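Local coordinates for phosphotriesterase homology protein (Escherichia coli, PDB 4LEF), which hydrolyses phosphorylated glyceryl acetates and also aromatic acetates and propionates, using two zinc ions bound in a TIM-barrel fold, at residues Gly7-His12 and Val48-Glu53; Asn76-Thr81 and Ala120-Glu125; Val206-Ile211 and Val238-Asp243; Asp31-Ile36 and Ala63-Asp68; Gln103-Glu108 and Ile142-Ala147. All coordinates share one frame; numbering follows the deposited sequence.

Interaction 1 of 5, residues Gly7-His12 and Val48-Glu53; sequences GYTLAH and VRNVIE. With ZN (zinc ion), chain I.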
# COMPACT_ATOMS: atom_id res chain seq x y z
N GLY A 7 -7.12 -16.13 -2.91
CA GLY A 7 -5.97 -15.80 -3.72
C GLY A 7 -4.88 -15.05 -2.97
O GLY A 7 -5.11 -14.55 -1.86
N TYR A 8 -3.70 -14.98 -3.57
CA TYR A 8 -2.65 -14.11 -3.06
C TYR A 8 -3.01 -12.66 -3.29
O TYR A 8 -3.76 -12.34 -4.22
CB TYR A 8 -1.33 -14.40 -3.74
CG TYR A 8 -0.57 -15.60 -3.22
CD1 TYR A 8 -1.04 -16.36 -2.15
CD2 TYR A 8 0.64 -15.96 -3.79
CE1 TYR A 8 -0.31 -17.46 -1.67
CE2 TYR A 8 1.36 -17.04 -3.32
CZ TYR A 8 0.90 -17.78 -2.27
OH TYR A 8 1.64 -18.85 -1.84
N THR A 9 -2.44 -11.78 -2.47
CA THR A 9 -2.71 -10.37 -2.52
C THR A 9 -1.42 -9.59 -2.45
O THR A 9 -0.55 -9.89 -1.64
CB THR A 9 -3.56 -9.93 -1.30
OG1 THR A 9 -4.84 -10.57 -1.35
CG2 THR A 9 -3.75 -8.39 -1.26
N LEU A 10 -1.32 -8.58 -3.30
CA LEU A 10 -0.25 -7.60 -3.23
C LEU A 10 -0.80 -6.41 -2.44
O LEU A 10 -1.75 -5.77 -2.88
CB LEU A 10 0.13 -7.15 -4.63
CG LEU A 10 1.35 -7.80 -5.30
CD1 LEU A 10 1.47 -9.28 -5.01
CD2 LEU A 10 1.33 -7.51 -6.80
N ALA A 11 -0.20 -6.13 -1.29
CA ALA A 11 -0.79 -5.20 -0.33
C ALA A 11 -0.60 -3.71 -0.63
O ALA A 11 -1.26 -2.87 -0.00
CB ALA A 11 -0.31 -5.53 1.08
N HIS A 12 0.28 -3.37 -1.56
CA HIS A 12 0.55 -1.97 -1.85
C HIS A 12 1.07 -1.82 -3.27
O HIS A 12 2.25 -2.06 -3.52
CB HIS A 12 1.56 -1.37 -0.85
CG HIS A 12 1.83 0.09 -1.06
ND1 HIS A 12 1.65 1.03 -0.07
CD2 HIS A 12 2.29 0.77 -2.14
CE1 HIS A 12 1.97 2.23 -0.54
NE2 HIS A 12 2.37 2.09 -1.79
N VAL A 48 -2.00 -14.71 -7.79
CA VAL A 48 -2.37 -13.41 -7.22
C VAL A 48 -3.68 -12.93 -7.82
O VAL A 48 -3.77 -12.71 -9.04
CB VAL A 48 -1.28 -12.34 -7.49
CG1 VAL A 48 -1.78 -10.95 -7.15
CG2 VAL A 48 -0.04 -12.63 -6.69
N ARG A 49 -4.69 -12.76 -6.97
CA ARG A 49 -6.00 -12.33 -7.47
C ARG A 49 -6.49 -11.01 -6.90
O ARG A 49 -7.53 -10.51 -7.32
CB ARG A 49 -7.05 -13.42 -7.28
CG ARG A 49 -6.80 -14.63 -8.16
CD ARG A 49 -7.96 -15.63 -8.14
NE ARG A 49 -8.06 -16.45 -6.93
CZ ARG A 49 -7.23 -17.45 -6.62
NH1 ARG A 49 -6.19 -17.74 -7.40
NH2 ARG A 49 -7.44 -18.17 -5.52
N ASN A 50 -5.73 -10.43 -5.97
CA ASN A 50 -6.10 -9.16 -5.38
C ASN A 50 -4.93 -8.20 -5.39
O ASN A 50 -3.79 -8.57 -5.12
CB ASN A 50 -6.58 -9.34 -3.92
CG ASN A 50 -7.60 -10.46 -3.77
OD1 ASN A 50 -8.72 -10.38 -4.29
ND2 ASN A 50 -7.21 -11.51 -3.05
N VAL A 51 -5.22 -6.95 -5.73
CA VAL A 51 -4.21 -5.90 -5.67
C VAL A 51 -4.82 -4.72 -4.94
O VAL A 51 -5.91 -4.27 -5.29
CB VAL A 51 -3.79 -5.46 -7.09
CG1 VAL A 51 -3.03 -4.15 -7.04
CG2 VAL A 51 -2.95 -6.54 -7.74
N ILE A 52 -4.14 -4.24 -3.90
CA ILE A 52 -4.68 -3.13 -3.13
C ILE A 52 -4.04 -1.89 -3.71
O ILE A 52 -2.83 -1.71 -3.61
CB ILE A 52 -4.38 -3.25 -1.61
CG1 ILE A 52 -4.64 -4.67 -1.11
CG2 ILE A 52 -5.21 -2.25 -0.81
CD1 ILE A 52 -6.06 -5.20 -1.38
N GLU A 53 -4.85 -1.04 -4.33
CA GLU A 53 -4.32 0.08 -5.10
C GLU A 53 -4.24 1.33 -4.22
O GLU A 53 -5.21 1.72 -3.58
CB GLU A 53 -5.20 0.31 -6.34
CG GLU A 53 -4.43 0.74 -7.58
CD GLU A 53 -4.20 2.24 -7.62
OE1 GLU A 53 -4.73 2.95 -6.74
OE2 GLU A 53 -3.48 2.70 -8.54
ZN ZN I . 2.73 3.59 -3.13
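T9 and N50 meet on one face of a parallel strand pair, where ND2 of N50 donates to OG1 of T9 over 3.1 Å, with OG1 lying 19° out of the N50 amide plane. The T9 hydroxyl lies anti to the carbonyl carbon (chi1 -64°), which brings it beside N50 and sends CG2 onward to CG1 of I52, 3.8 Å away. ND2 of N50 also donates to the backbone of D4. V48 and L10 pack on the other face: CG2 of V48 touches CB of Y8 at 3.7 Å and CD1 of L10 at 4.0 Å, with the V48 and L10 side chains crossing at about a right angle. A beta bulge shifts the register between Y8 and T9, and the Y8 carbonyl accepts from both R49 N (2.9 Å) and N50 N (3.3 Å). Beside it the R49 guanidinium lays one face over CA of G7, while its NE is salt-bridged to D4. Beyond the corner at A11 and H12, NE2 of H12 binds a zinc ion at 2.0 Å. Strand 48-53 lies between 8-13 and 76-81 in the barrel wall; helix 276-291 packs on Y8, T9 and I52, and helix 260-271 on Y8, L10 and V48.

Interaction 2 of 5, residues Asn76-Thr81 and Ala120-Glu125; sequences NVVACT and AGIIAE. With ZN (zinc ion), chain J; ZN (zinc ion), chain I.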
# COMPACT_ATOMS: atom_id res chain seq x y z
N ASN A 76 -8.98 -8.62 -8.92
CA ASN A 76 -9.69 -7.75 -7.99
C ASN A 76 -8.79 -6.59 -7.59
O ASN A 76 -7.65 -6.78 -7.18
CB ASN A 76 -10.13 -8.51 -6.73
CG ASN A 76 -10.97 -9.72 -7.06
OD1 ASN A 76 -10.54 -10.87 -6.86
ND2 ASN A 76 -12.17 -9.49 -7.57
N VAL A 77 -9.31 -5.38 -7.73
CA VAL A 77 -8.54 -4.21 -7.33
C VAL A 77 -9.32 -3.53 -6.23
O VAL A 77 -10.52 -3.29 -6.36
CB VAL A 77 -8.34 -3.23 -8.50
CG1 VAL A 77 -7.53 -1.98 -8.02
CG2 VAL A 77 -7.64 -3.92 -9.66
N VAL A 78 -8.65 -3.27 -5.12
CA VAL A 78 -9.26 -2.49 -4.06
C VAL A 78 -8.73 -1.06 -4.19
O VAL A 78 -7.53 -0.85 -4.15
CB VAL A 78 -8.94 -3.07 -2.68
CG1 VAL A 78 -9.53 -2.17 -1.60
CG2 VAL A 78 -9.48 -4.48 -2.58
N ALA A 79 -9.62 -0.11 -4.42
CA ALA A 79 -9.20 1.29 -4.60
C ALA A 79 -9.22 2.02 -3.26
O ALA A 79 -9.82 1.55 -2.29
CB ALA A 79 -10.11 1.99 -5.62
N CYS A 80 -8.56 3.18 -3.20
CA CYS A 80 -8.39 3.83 -1.92
C CYS A 80 -8.87 5.27 -1.96
O CYS A 80 -9.16 5.82 -3.03
CB CYS A 80 -6.93 3.80 -1.47
SG CYS A 80 -5.87 4.89 -2.48
N THR A 81 -9.00 5.85 -0.77
CA THR A 81 -9.35 7.26 -0.64
C THR A 81 -8.39 7.83 0.39
O THR A 81 -7.92 7.10 1.27
CB THR A 81 -10.83 7.45 -0.19
OG1 THR A 81 -11.12 8.85 -0.05
CG2 THR A 81 -11.10 6.77 1.14
N ALA A 120 -14.21 3.28 -2.88
CA ALA A 120 -12.98 3.03 -2.14
C ALA A 120 -13.18 1.94 -1.09
O ALA A 120 -14.20 1.93 -0.40
CB ALA A 120 -12.47 4.33 -1.48
N GLY A 121 -12.21 1.04 -0.97
CA GLY A 121 -12.29 -0.04 -0.00
C GLY A 121 -11.29 0.11 1.15
O GLY A 121 -11.29 -0.69 2.08
N ILE A 122 -10.45 1.14 1.08
CA ILE A 122 -9.43 1.35 2.10
C ILE A 122 -9.02 2.83 2.13
O ILE A 122 -9.15 3.54 1.13
CB ILE A 122 -8.20 0.46 1.82
CG1 ILE A 122 -7.26 0.40 3.02
CG2 ILE A 122 -7.44 0.94 0.58
CD1 ILE A 122 -6.15 -0.61 2.85
N ILE A 123 -8.56 3.29 3.28
CA ILE A 123 -8.05 4.65 3.43
C ILE A 123 -6.52 4.55 3.32
O ILE A 123 -5.86 3.98 4.19
CB ILE A 123 -8.47 5.23 4.77
CG1 ILE A 123 -10.01 5.31 4.82
CG2 ILE A 123 -7.82 6.61 5.00
CD1 ILE A 123 -10.60 5.35 6.23
N ALA A 124 -5.97 5.09 2.23
CA ALA A 124 -4.56 4.86 1.88
C ALA A 124 -4.20 5.73 0.68
O ALA A 124 -5.08 6.40 0.14
CB ALA A 124 -4.40 3.39 1.51
N GLU A 125 -2.92 5.80 0.31
CA GLU A 125 -1.83 5.61 1.27
C GLU A 125 -1.67 6.96 1.94
O GLU A 125 -1.39 7.95 1.28
CB GLU A 125 -0.52 5.15 0.61
CG GLU A 125 -0.01 5.92 -0.62
CD GLU A 125 1.37 5.42 -1.02
OE1 GLU A 125 2.29 5.51 -0.18
OE2 GLU A 125 1.55 4.96 -2.17
ZN ZN J . 4.24 5.61 -0.28
ZN ZN I . 2.73 3.59 -3.13
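C80 and T81 fit closely against I122, I123 and A124, and the tight half of the contact lies here. T81 N donates to I122 O over 3.0 Å, and T81 O takes A124 N, also at 3.0 Å, from a direction tilted 28° out of the carbonyl plane. CB of C80 rests on CG2 of I122 at 3.6 Å and on CB of A124 at 3.9 Å. CB of T81 meets CB of A120 at 3.8 Å, while the T81 hydroxyl is bonded to E108.

Toward V78 and G121, both partly exposed, the contact thins. Here CG1 of V78 lies against CA of G121 and stands 4.3 Å from CG2 of I122. A79 O still receives a firm bond from G121 N (2.8 Å), but I122 N reaches it only weakly. The chain turns a corner at I122, and strand 123-125 leaves at 88° to strand 76-81.

A cis peptide precedes E125, whose carboxylate bridges the two metals: OE1 binds one zinc ion and OE2 the other, each at 2.0 Å. The bonds of T81 to I122 and A124, backed by small apolar groups, hold the residues leading to this bridging ligand, so that a backbone-bonded corner of the barrel delivers the one carboxylate that joins both metals.

Interaction 3 of 5, residues Val206-Ile211 and Val238-Asp243; sequences VQFDTI and VMLSMD. With ZN (zinc ion), chain I.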
# COMPACT_ATOMS: atom_id res chain seq x y z
N VAL A 206 2.70 -4.65 9.42
CA VAL A 206 3.78 -3.94 8.73
C VAL A 206 3.96 -4.48 7.32
O VAL A 206 3.70 -5.66 7.07
CB VAL A 206 5.11 -4.07 9.49
CG1 VAL A 206 5.02 -3.37 10.84
CG2 VAL A 206 5.49 -5.55 9.68
N GLN A 207 4.42 -3.64 6.40
CA GLN A 207 4.60 -4.06 5.00
C GLN A 207 6.04 -3.92 4.51
O GLN A 207 6.70 -2.90 4.76
CB GLN A 207 3.67 -3.27 4.06
CG GLN A 207 2.20 -3.52 4.36
CD GLN A 207 1.28 -2.61 3.58
OE1 GLN A 207 0.06 -2.77 3.65
NE2 GLN A 207 1.84 -1.66 2.84
N PHE A 208 6.52 -4.96 3.86
CA PHE A 208 7.76 -4.88 3.09
C PHE A 208 7.25 -4.73 1.68
O PHE A 208 7.01 -5.71 0.98
CB PHE A 208 8.57 -6.18 3.22
CG PHE A 208 9.26 -6.35 4.56
CD1 PHE A 208 8.59 -6.12 5.75
CD2 PHE A 208 10.58 -6.77 4.63
CE1 PHE A 208 9.22 -6.27 6.98
CE2 PHE A 208 11.22 -6.92 5.86
CZ PHE A 208 10.54 -6.68 7.03
N ASP A 209 7.01 -3.49 1.28
CA ASP A 209 6.32 -3.26 0.02
C ASP A 209 7.22 -2.57 -1.01
O ASP A 209 6.73 -2.07 -2.01
CB ASP A 209 5.01 -2.49 0.25
CG ASP A 209 5.23 -1.24 1.08
OD1 ASP A 209 6.34 -0.69 0.98
OD2 ASP A 209 4.30 -0.84 1.83
N THR A 210 8.52 -2.57 -0.78
CA THR A 210 9.42 -1.99 -1.79
C THR A 210 10.42 -3.02 -2.30
O THR A 210 11.56 -2.69 -2.63
CB THR A 210 10.14 -0.71 -1.30
OG1 THR A 210 10.96 -1.02 -0.17
CG2 THR A 210 9.12 0.38 -0.90
N ILE A 211 9.97 -4.27 -2.35
CA ILE A 211 10.77 -5.37 -2.86
C ILE A 211 11.17 -5.01 -4.29
O ILE A 211 10.35 -4.52 -5.06
CB ILE A 211 9.98 -6.69 -2.81
CG1 ILE A 211 9.94 -7.19 -1.36
CG2 ILE A 211 10.57 -7.75 -3.77
CD1 ILE A 211 8.89 -8.25 -1.12
N VAL A 238 3.02 -9.52 8.82
CA VAL A 238 3.82 -9.01 7.71
C VAL A 238 3.11 -9.20 6.37
O VAL A 238 2.55 -10.27 6.11
CB VAL A 238 5.16 -9.74 7.64
CG1 VAL A 238 6.01 -9.19 6.51
CG2 VAL A 238 5.89 -9.63 8.96
N MET A 239 3.12 -8.17 5.53
CA MET A 239 2.59 -8.31 4.18
C MET A 239 3.61 -7.76 3.20
O MET A 239 4.47 -6.95 3.58
CB MET A 239 1.23 -7.60 4.05
CG MET A 239 0.13 -8.29 4.89
SD MET A 239 -1.53 -7.65 4.69
CE MET A 239 -1.32 -6.01 5.44
N LEU A 240 3.54 -8.20 1.94
CA LEU A 240 4.59 -7.90 0.97
C LEU A 240 4.01 -7.23 -0.27
O LEU A 240 2.84 -7.41 -0.59
CB LEU A 240 5.28 -9.19 0.53
CG LEU A 240 5.78 -10.13 1.62
CD1 LEU A 240 6.34 -11.42 1.01
CD2 LEU A 240 6.83 -9.45 2.48
N SER A 241 4.85 -6.50 -0.99
CA SER A 241 4.41 -5.93 -2.25
C SER A 241 5.62 -5.38 -3.01
O SER A 241 6.73 -5.40 -2.48
CB SER A 241 3.38 -4.83 -2.03
OG SER A 241 2.27 -4.98 -2.91
N MET A 242 5.38 -4.93 -4.24
CA MET A 242 6.41 -4.30 -5.07
C MET A 242 6.33 -2.77 -5.08
O MET A 242 7.32 -2.11 -5.38
CB MET A 242 6.29 -4.77 -6.53
CG MET A 242 6.42 -6.26 -6.77
SD MET A 242 8.07 -6.85 -6.42
CE MET A 242 9.00 -5.94 -7.65
N ASP A 243 5.14 -2.24 -4.81
CA ASP A 243 4.88 -0.79 -4.92
C ASP A 243 5.34 -0.26 -6.28
O ASP A 243 6.11 0.69 -6.36
CB ASP A 243 5.55 -0.00 -3.78
CG ASP A 243 5.19 1.47 -3.78
OD1 ASP A 243 4.08 1.83 -4.22
OD2 ASP A 243 6.06 2.28 -3.37
ZN ZN I . 2.73 3.59 -3.13
O HOH W 1 9.41 -2.54 -6.79
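The binuclear zinc site of the barrel receives one ligand from this contact, D243, whose OD1 binds a zinc ion at 2.5 Å together with H12, H14 and E125. CB of D243 lies close against the D209 carbonyl, and CG stands anti to the backbone N (chi1 -174°), carrying the carboxylate to the metal. D209 serves the second metal indirectly: its OD1 is hydrogen-bonded to H186, a ligand of the other zinc ion. The other oxygen, OD2, accepts Q207 NE2 at 2.8 Å through its anti lone pair, with this D209 oxygen in the plane of the Q207 amide. Q207 OE1 is held in turn by T183, so both ends of that amide are engaged and its rotation is fixed.

Strands 205-208 and 238-240, joined through helix 219-231, form a beta-alpha-beta unit of the TIM barrel, and they run parallel at 33°. M239 N bonds to V206 O, F208 N to M239 O at 2.9 Å, and S241 N to F208 O. On the face that carries F208, CB of F208 touches CD2 of L240 at 3.8 Å and its CD1 approaches CG1 of V238 at 4.1 Å; helix 219-231 packs on F208 and V238.

Past the strand ends, CB of D209 meets CB of S241 at 3.7 Å, while the S241 hydroxyl bonds to E13 and to the backbone N of H12. I211 crosses M242 at about a right angle, with CG2 3.8 Å from SD. A water donates to I211 O and to M242 O, bridging the two loops.

Interaction 4 of 5, residues Asp31-Ile36 and Ala63-Asp68; sequences DQYAFI and AQFMLD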
# COMPACT_ATOMS: atom_id res chain seq x y z
N ASP A 31 0.50 5.08 -16.72
CA ASP A 31 -0.81 5.10 -17.36
C ASP A 31 -0.90 4.15 -18.55
O ASP A 31 -1.80 4.27 -19.37
CB ASP A 31 -1.16 6.53 -17.82
CG ASP A 31 -0.19 7.05 -18.87
OD1 ASP A 31 0.83 6.37 -19.15
OD2 ASP A 31 -0.43 8.15 -19.41
N GLN A 32 0.05 3.23 -18.65
CA GLN A 32 0.14 2.36 -19.82
C GLN A 32 -0.76 1.13 -19.67
O GLN A 32 -0.33 0.06 -19.23
CB GLN A 32 1.61 2.01 -20.10
CG GLN A 32 2.48 3.28 -20.13
CD GLN A 32 3.92 3.02 -20.50
OE1 GLN A 32 4.60 2.22 -19.87
NE2 GLN A 32 4.40 3.70 -21.53
N TYR A 33 -2.02 1.31 -20.06
CA TYR A 33 -3.08 0.34 -19.86
C TYR A 33 -2.79 -1.06 -20.43
O TYR A 33 -2.98 -2.05 -19.73
CB TYR A 33 -4.38 0.88 -20.45
CG TYR A 33 -5.57 -0.06 -20.35
CD1 TYR A 33 -6.34 -0.12 -19.18
CD2 TYR A 33 -5.93 -0.87 -21.42
CE1 TYR A 33 -7.44 -0.99 -19.09
CE2 TYR A 33 -7.01 -1.73 -21.34
CZ TYR A 33 -7.76 -1.78 -20.18
OH TYR A 33 -8.84 -2.64 -20.13
N ALA A 34 -2.38 -1.14 -21.70
CA ALA A 34 -2.15 -2.46 -22.30
C ALA A 34 -1.06 -3.24 -21.55
O ALA A 34 -1.20 -4.45 -21.31
CB ALA A 34 -1.80 -2.32 -23.77
N PHE A 35 0.03 -2.56 -21.20
CA PHE A 35 1.11 -3.19 -20.44
C PHE A 35 0.63 -3.63 -19.07
O PHE A 35 0.97 -4.71 -18.58
CB PHE A 35 2.28 -2.21 -20.27
CG PHE A 35 2.90 -1.75 -21.57
CD1 PHE A 35 2.68 -2.44 -22.76
CD2 PHE A 35 3.72 -0.62 -21.60
CE1 PHE A 35 3.26 -2.02 -23.94
CE2 PHE A 35 4.29 -0.19 -22.79
CZ PHE A 35 4.07 -0.89 -23.96
N ILE A 36 -0.14 -2.77 -18.41
CA ILE A 36 -0.58 -3.08 -17.04
C ILE A 36 -1.58 -4.23 -17.03
O ILE A 36 -1.57 -5.06 -16.11
CB ILE A 36 -1.10 -1.81 -16.33
CG1 ILE A 36 0.08 -0.89 -16.02
CG2 ILE A 36 -1.83 -2.15 -15.03
CD1 ILE A 36 -0.29 0.55 -15.83
N ALA A 63 -10.32 5.94 -11.55
CA ALA A 63 -11.22 4.83 -11.24
C ALA A 63 -11.64 4.06 -12.49
O ALA A 63 -11.70 2.83 -12.46
CB ALA A 63 -12.45 5.32 -10.49
N GLN A 64 -11.91 4.77 -13.59
CA GLN A 64 -12.35 4.11 -14.82
C GLN A 64 -11.28 3.14 -15.33
O GLN A 64 -11.59 2.02 -15.75
CB GLN A 64 -12.73 5.12 -15.90
CG GLN A 64 -13.47 4.48 -17.07
CD GLN A 64 -14.70 3.71 -16.61
OE1 GLN A 64 -15.64 4.30 -16.08
NE2 GLN A 64 -14.69 2.39 -16.79
N PHE A 65 -10.03 3.57 -15.28
CA PHE A 65 -8.87 2.76 -15.66
C PHE A 65 -8.86 1.47 -14.83
O PHE A 65 -8.68 0.37 -15.37
CB PHE A 65 -7.60 3.59 -15.42
CG PHE A 65 -6.31 2.94 -15.89
CD1 PHE A 65 -5.72 1.91 -15.16
CD2 PHE A 65 -5.65 3.42 -17.01
CE1 PHE A 65 -4.52 1.35 -15.57
CE2 PHE A 65 -4.45 2.88 -17.42
CZ PHE A 65 -3.89 1.84 -16.70
N MET A 66 -9.04 1.61 -13.52
CA MET A 66 -9.06 0.46 -12.63
C MET A 66 -10.25 -0.47 -12.92
O MET A 66 -10.08 -1.68 -12.96
CB MET A 66 -9.02 0.88 -11.15
CG MET A 66 -7.69 1.56 -10.77
SD MET A 66 -7.53 1.92 -9.00
CE MET A 66 -8.68 3.29 -8.82
N LEU A 67 -11.43 0.09 -13.14
CA LEU A 67 -12.58 -0.74 -13.53
C LEU A 67 -12.31 -1.49 -14.82
O LEU A 67 -12.68 -2.66 -14.96
CB LEU A 67 -13.84 0.11 -13.71
CG LEU A 67 -14.46 0.66 -12.43
CD1 LEU A 67 -15.45 1.77 -12.77
CD2 LEU A 67 -15.14 -0.46 -11.64
N ASP A 68 -11.70 -0.80 -15.78
CA ASP A 68 -11.36 -1.42 -17.06
C ASP A 68 -10.37 -2.57 -16.90
O ASP A 68 -10.53 -3.62 -17.54
CB ASP A 68 -10.83 -0.38 -18.05
CG ASP A 68 -11.90 0.60 -18.51
OD1 ASP A 68 -13.08 0.36 -18.19
OD2 ASP A 68 -11.57 1.59 -19.18
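F65 and Y33 bury the most surface here and form an edge-to-face pair: the Y33 ring turns its edge to one face of F65, with the planes at 89° and the centroids 5.4 Å apart. Both rings leave their helices with CG anti to the backbone N (chi1 179° for Y33 and -175° for F65), and the two side chains run alongside each other, pointing in opposite senses. The F65 ring thereby reaches the first turn of the other helix, where CE2 lies 3.6 Å from CB of Y33 and CZ 3.6 Å from CA of Y33. Its rim also meets the D31 carbonyl oxygen close to the ring plane, and CD1 of I36 adds a contact to CZ at 3.9 Å.

Helices 33-45 and 63-73 belong to the outer layer of the TIM barrel and flank strand 48-53 in sequence; Q32 occupies the N-cap of the first. F65 also makes an edge-to-face contact with H16.

D68 is the third participant. Its CB packs against CE1 of Y33 at 3.6 Å, the two side chains crossing at about a right angle, while the Y33 hydroxyl gives a weak hydrogen bond to the D68 carbonyl at 3.2 Å. The D68 carboxylate is engaged along its own helix, where OD1 accepts Q64 NE2 and is salt-bridged to R71.

Interaction 5 of 5, residues Gln103-Glu108 and Ile142-Ala147; sequences QEMVDE and IAAALA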
# COMPACT_ATOMS: atom_id res chain seq x y z
N GLN A 103 -15.38 13.69 5.55
CA GLN A 103 -16.61 13.42 4.81
C GLN A 103 -16.30 13.06 3.36
O GLN A 103 -16.99 12.23 2.76
CB GLN A 103 -17.58 14.61 4.89
CG GLN A 103 -18.99 14.30 4.39
CD GLN A 103 -19.60 13.08 5.06
OE1 GLN A 103 -19.67 12.99 6.29
NE2 GLN A 103 -20.06 12.12 4.25
N GLU A 104 -15.26 13.68 2.80
CA GLU A 104 -14.83 13.34 1.44
C GLU A 104 -14.42 11.87 1.32
O GLU A 104 -14.82 11.17 0.39
CB GLU A 104 -13.67 14.23 1.00
CG GLU A 104 -13.11 13.88 -0.37
CD GLU A 104 -11.86 14.68 -0.72
OE1 GLU A 104 -11.49 15.56 0.09
OE2 GLU A 104 -11.27 14.43 -1.79
N MET A 105 -13.64 11.39 2.28
CA MET A 105 -13.22 10.00 2.28
C MET A 105 -14.39 9.04 2.50
O MET A 105 -14.48 8.02 1.84
CB MET A 105 -12.14 9.76 3.33
CG MET A 105 -10.86 10.49 3.04
SD MET A 105 -9.56 10.10 4.22
CE MET A 105 -9.72 11.47 5.34
N VAL A 106 -15.28 9.39 3.44
CA VAL A 106 -16.51 8.64 3.66
C VAL A 106 -17.32 8.51 2.38
O VAL A 106 -17.78 7.42 2.02
CB VAL A 106 -17.40 9.30 4.73
CG1 VAL A 106 -18.73 8.57 4.82
CG2 VAL A 106 -16.72 9.31 6.09
N ASP A 107 -17.52 9.62 1.68
CA ASP A 107 -18.31 9.58 0.45
C ASP A 107 -17.63 8.72 -0.63
O ASP A 107 -18.31 8.03 -1.38
CB ASP A 107 -18.60 10.98 -0.08
CG ASP A 107 -19.54 11.76 0.82
OD1 ASP A 107 -20.25 11.14 1.63
OD2 ASP A 107 -19.56 13.01 0.71
N GLU A 108 -16.31 8.76 -0.69
CA GLU A 108 -15.59 7.95 -1.68
C GLU A 108 -15.73 6.46 -1.36
O GLU A 108 -15.73 5.62 -2.26
CB GLU A 108 -14.12 8.39 -1.81
CG GLU A 108 -13.95 9.72 -2.55
CD GLU A 108 -12.57 9.96 -3.14
OE1 GLU A 108 -11.56 9.40 -2.64
OE2 GLU A 108 -12.48 10.73 -4.13
N ILE A 142 -6.09 12.57 11.32
CA ILE A 142 -7.24 12.73 12.20
C ILE A 142 -8.51 12.55 11.39
O ILE A 142 -9.47 11.91 11.83
CB ILE A 142 -7.22 14.10 12.90
CG1 ILE A 142 -6.04 14.18 13.89
CG2 ILE A 142 -8.52 14.37 13.61
CD1 ILE A 142 -5.88 15.54 14.52
N ALA A 143 -8.51 13.09 10.18
CA ALA A 143 -9.65 12.92 9.28
C ALA A 143 -9.82 11.45 8.86
O ALA A 143 -10.95 10.94 8.76
CB ALA A 143 -9.52 13.83 8.06
N ALA A 144 -8.71 10.76 8.63
CA ALA A 144 -8.75 9.34 8.31
C ALA A 144 -9.33 8.51 9.45
O ALA A 144 -10.11 7.56 9.24
CB ALA A 144 -7.36 8.85 7.95
N ALA A 145 -8.95 8.86 10.68
CA ALA A 145 -9.48 8.20 11.86
C ALA A 145 -11.00 8.32 11.93
O ALA A 145 -11.71 7.36 12.25
CB ALA A 145 -8.85 8.78 13.11
N LEU A 146 -11.49 9.52 11.63
CA LEU A 146 -12.92 9.79 11.63
C LEU A 146 -13.62 8.94 10.58
O LEU A 146 -14.63 8.26 10.87
CB LEU A 146 -13.17 11.28 11.34
CG LEU A 146 -12.94 12.27 12.48
CD1 LEU A 146 -13.06 13.69 11.96
CD2 LEU A 146 -13.94 12.01 13.62
N ALA A 147 -13.07 8.96 9.37
CA ALA A 147 -13.60 8.15 8.27
C ALA A 147 -13.60 6.66 8.59
O ALA A 147 -14.54 5.95 8.24
CB ALA A 147 -12.84 8.41 6.98
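M105 sets CG anti to its carbonyl carbon (chi1 -66°), extends through chi2, then bends at chi3 (-97°), and this bend swings the terminal methyl onto the neighbouring helix. CE settles 3.6 Å from CB of A143 and 3.5 Å from both the carbonyl carbon of A143 and the backbone N of A144, so it lies against the helix backbone as well as against a side chain. The same residue makes a second contact nearer its root, CB to CB of A147 at 4.0 Å. V106 holds CG1 anti to the backbone N, which leaves CG2 to meet A147, 4.0 Å from its CA and 4.1 Å from its CB. The A147 methyl is thus touched by two successive residues of helix 98-110.

A143, A144 and A147 present nearly all of the surface of segment 142-147 in this contact, and their small size suits a close approach: the axes of the two helix segments come within 8.7 Å and cross at -42°. Both helices belong to the outer layer of the TIM barrel. Strand 123-127 lies beneath them, its I123 touching M105, A144 and A147.

No hydrogen bond or charge pair joins the two segments. Q103 and D107 bond to each other along their own helix, and E108 is salt-bridged to R61. Buried, and with apolar side-chain contacts, the interface rests on van der Waals packing and on the exclusion of water, with the bent M105 side chain set against a helix face of alanines.

Interactions 1, 2 and 3 are buried in the barrel wall, and each supplies a ligand to the same zinc ion. Interactions 1 and 3 pair parallel strands, whereas interaction 2 is a backbone-bonded corner. Strands 48-53 and 76-81 of interactions 1 and 2 are neighbours in one sheet, with E53 N and V51 N probably bonded to V78 O and N76 O; L10 of interaction 1 packs on S241 of interaction 3. Interactions 4 and 5 join outer helices. Interaction 4 is a surface contact of aromatic rings and one weak polar bond, whereas interaction 5 is buried and its side-chain contacts are apolar. M66 links 63-68 to both E53 and A79.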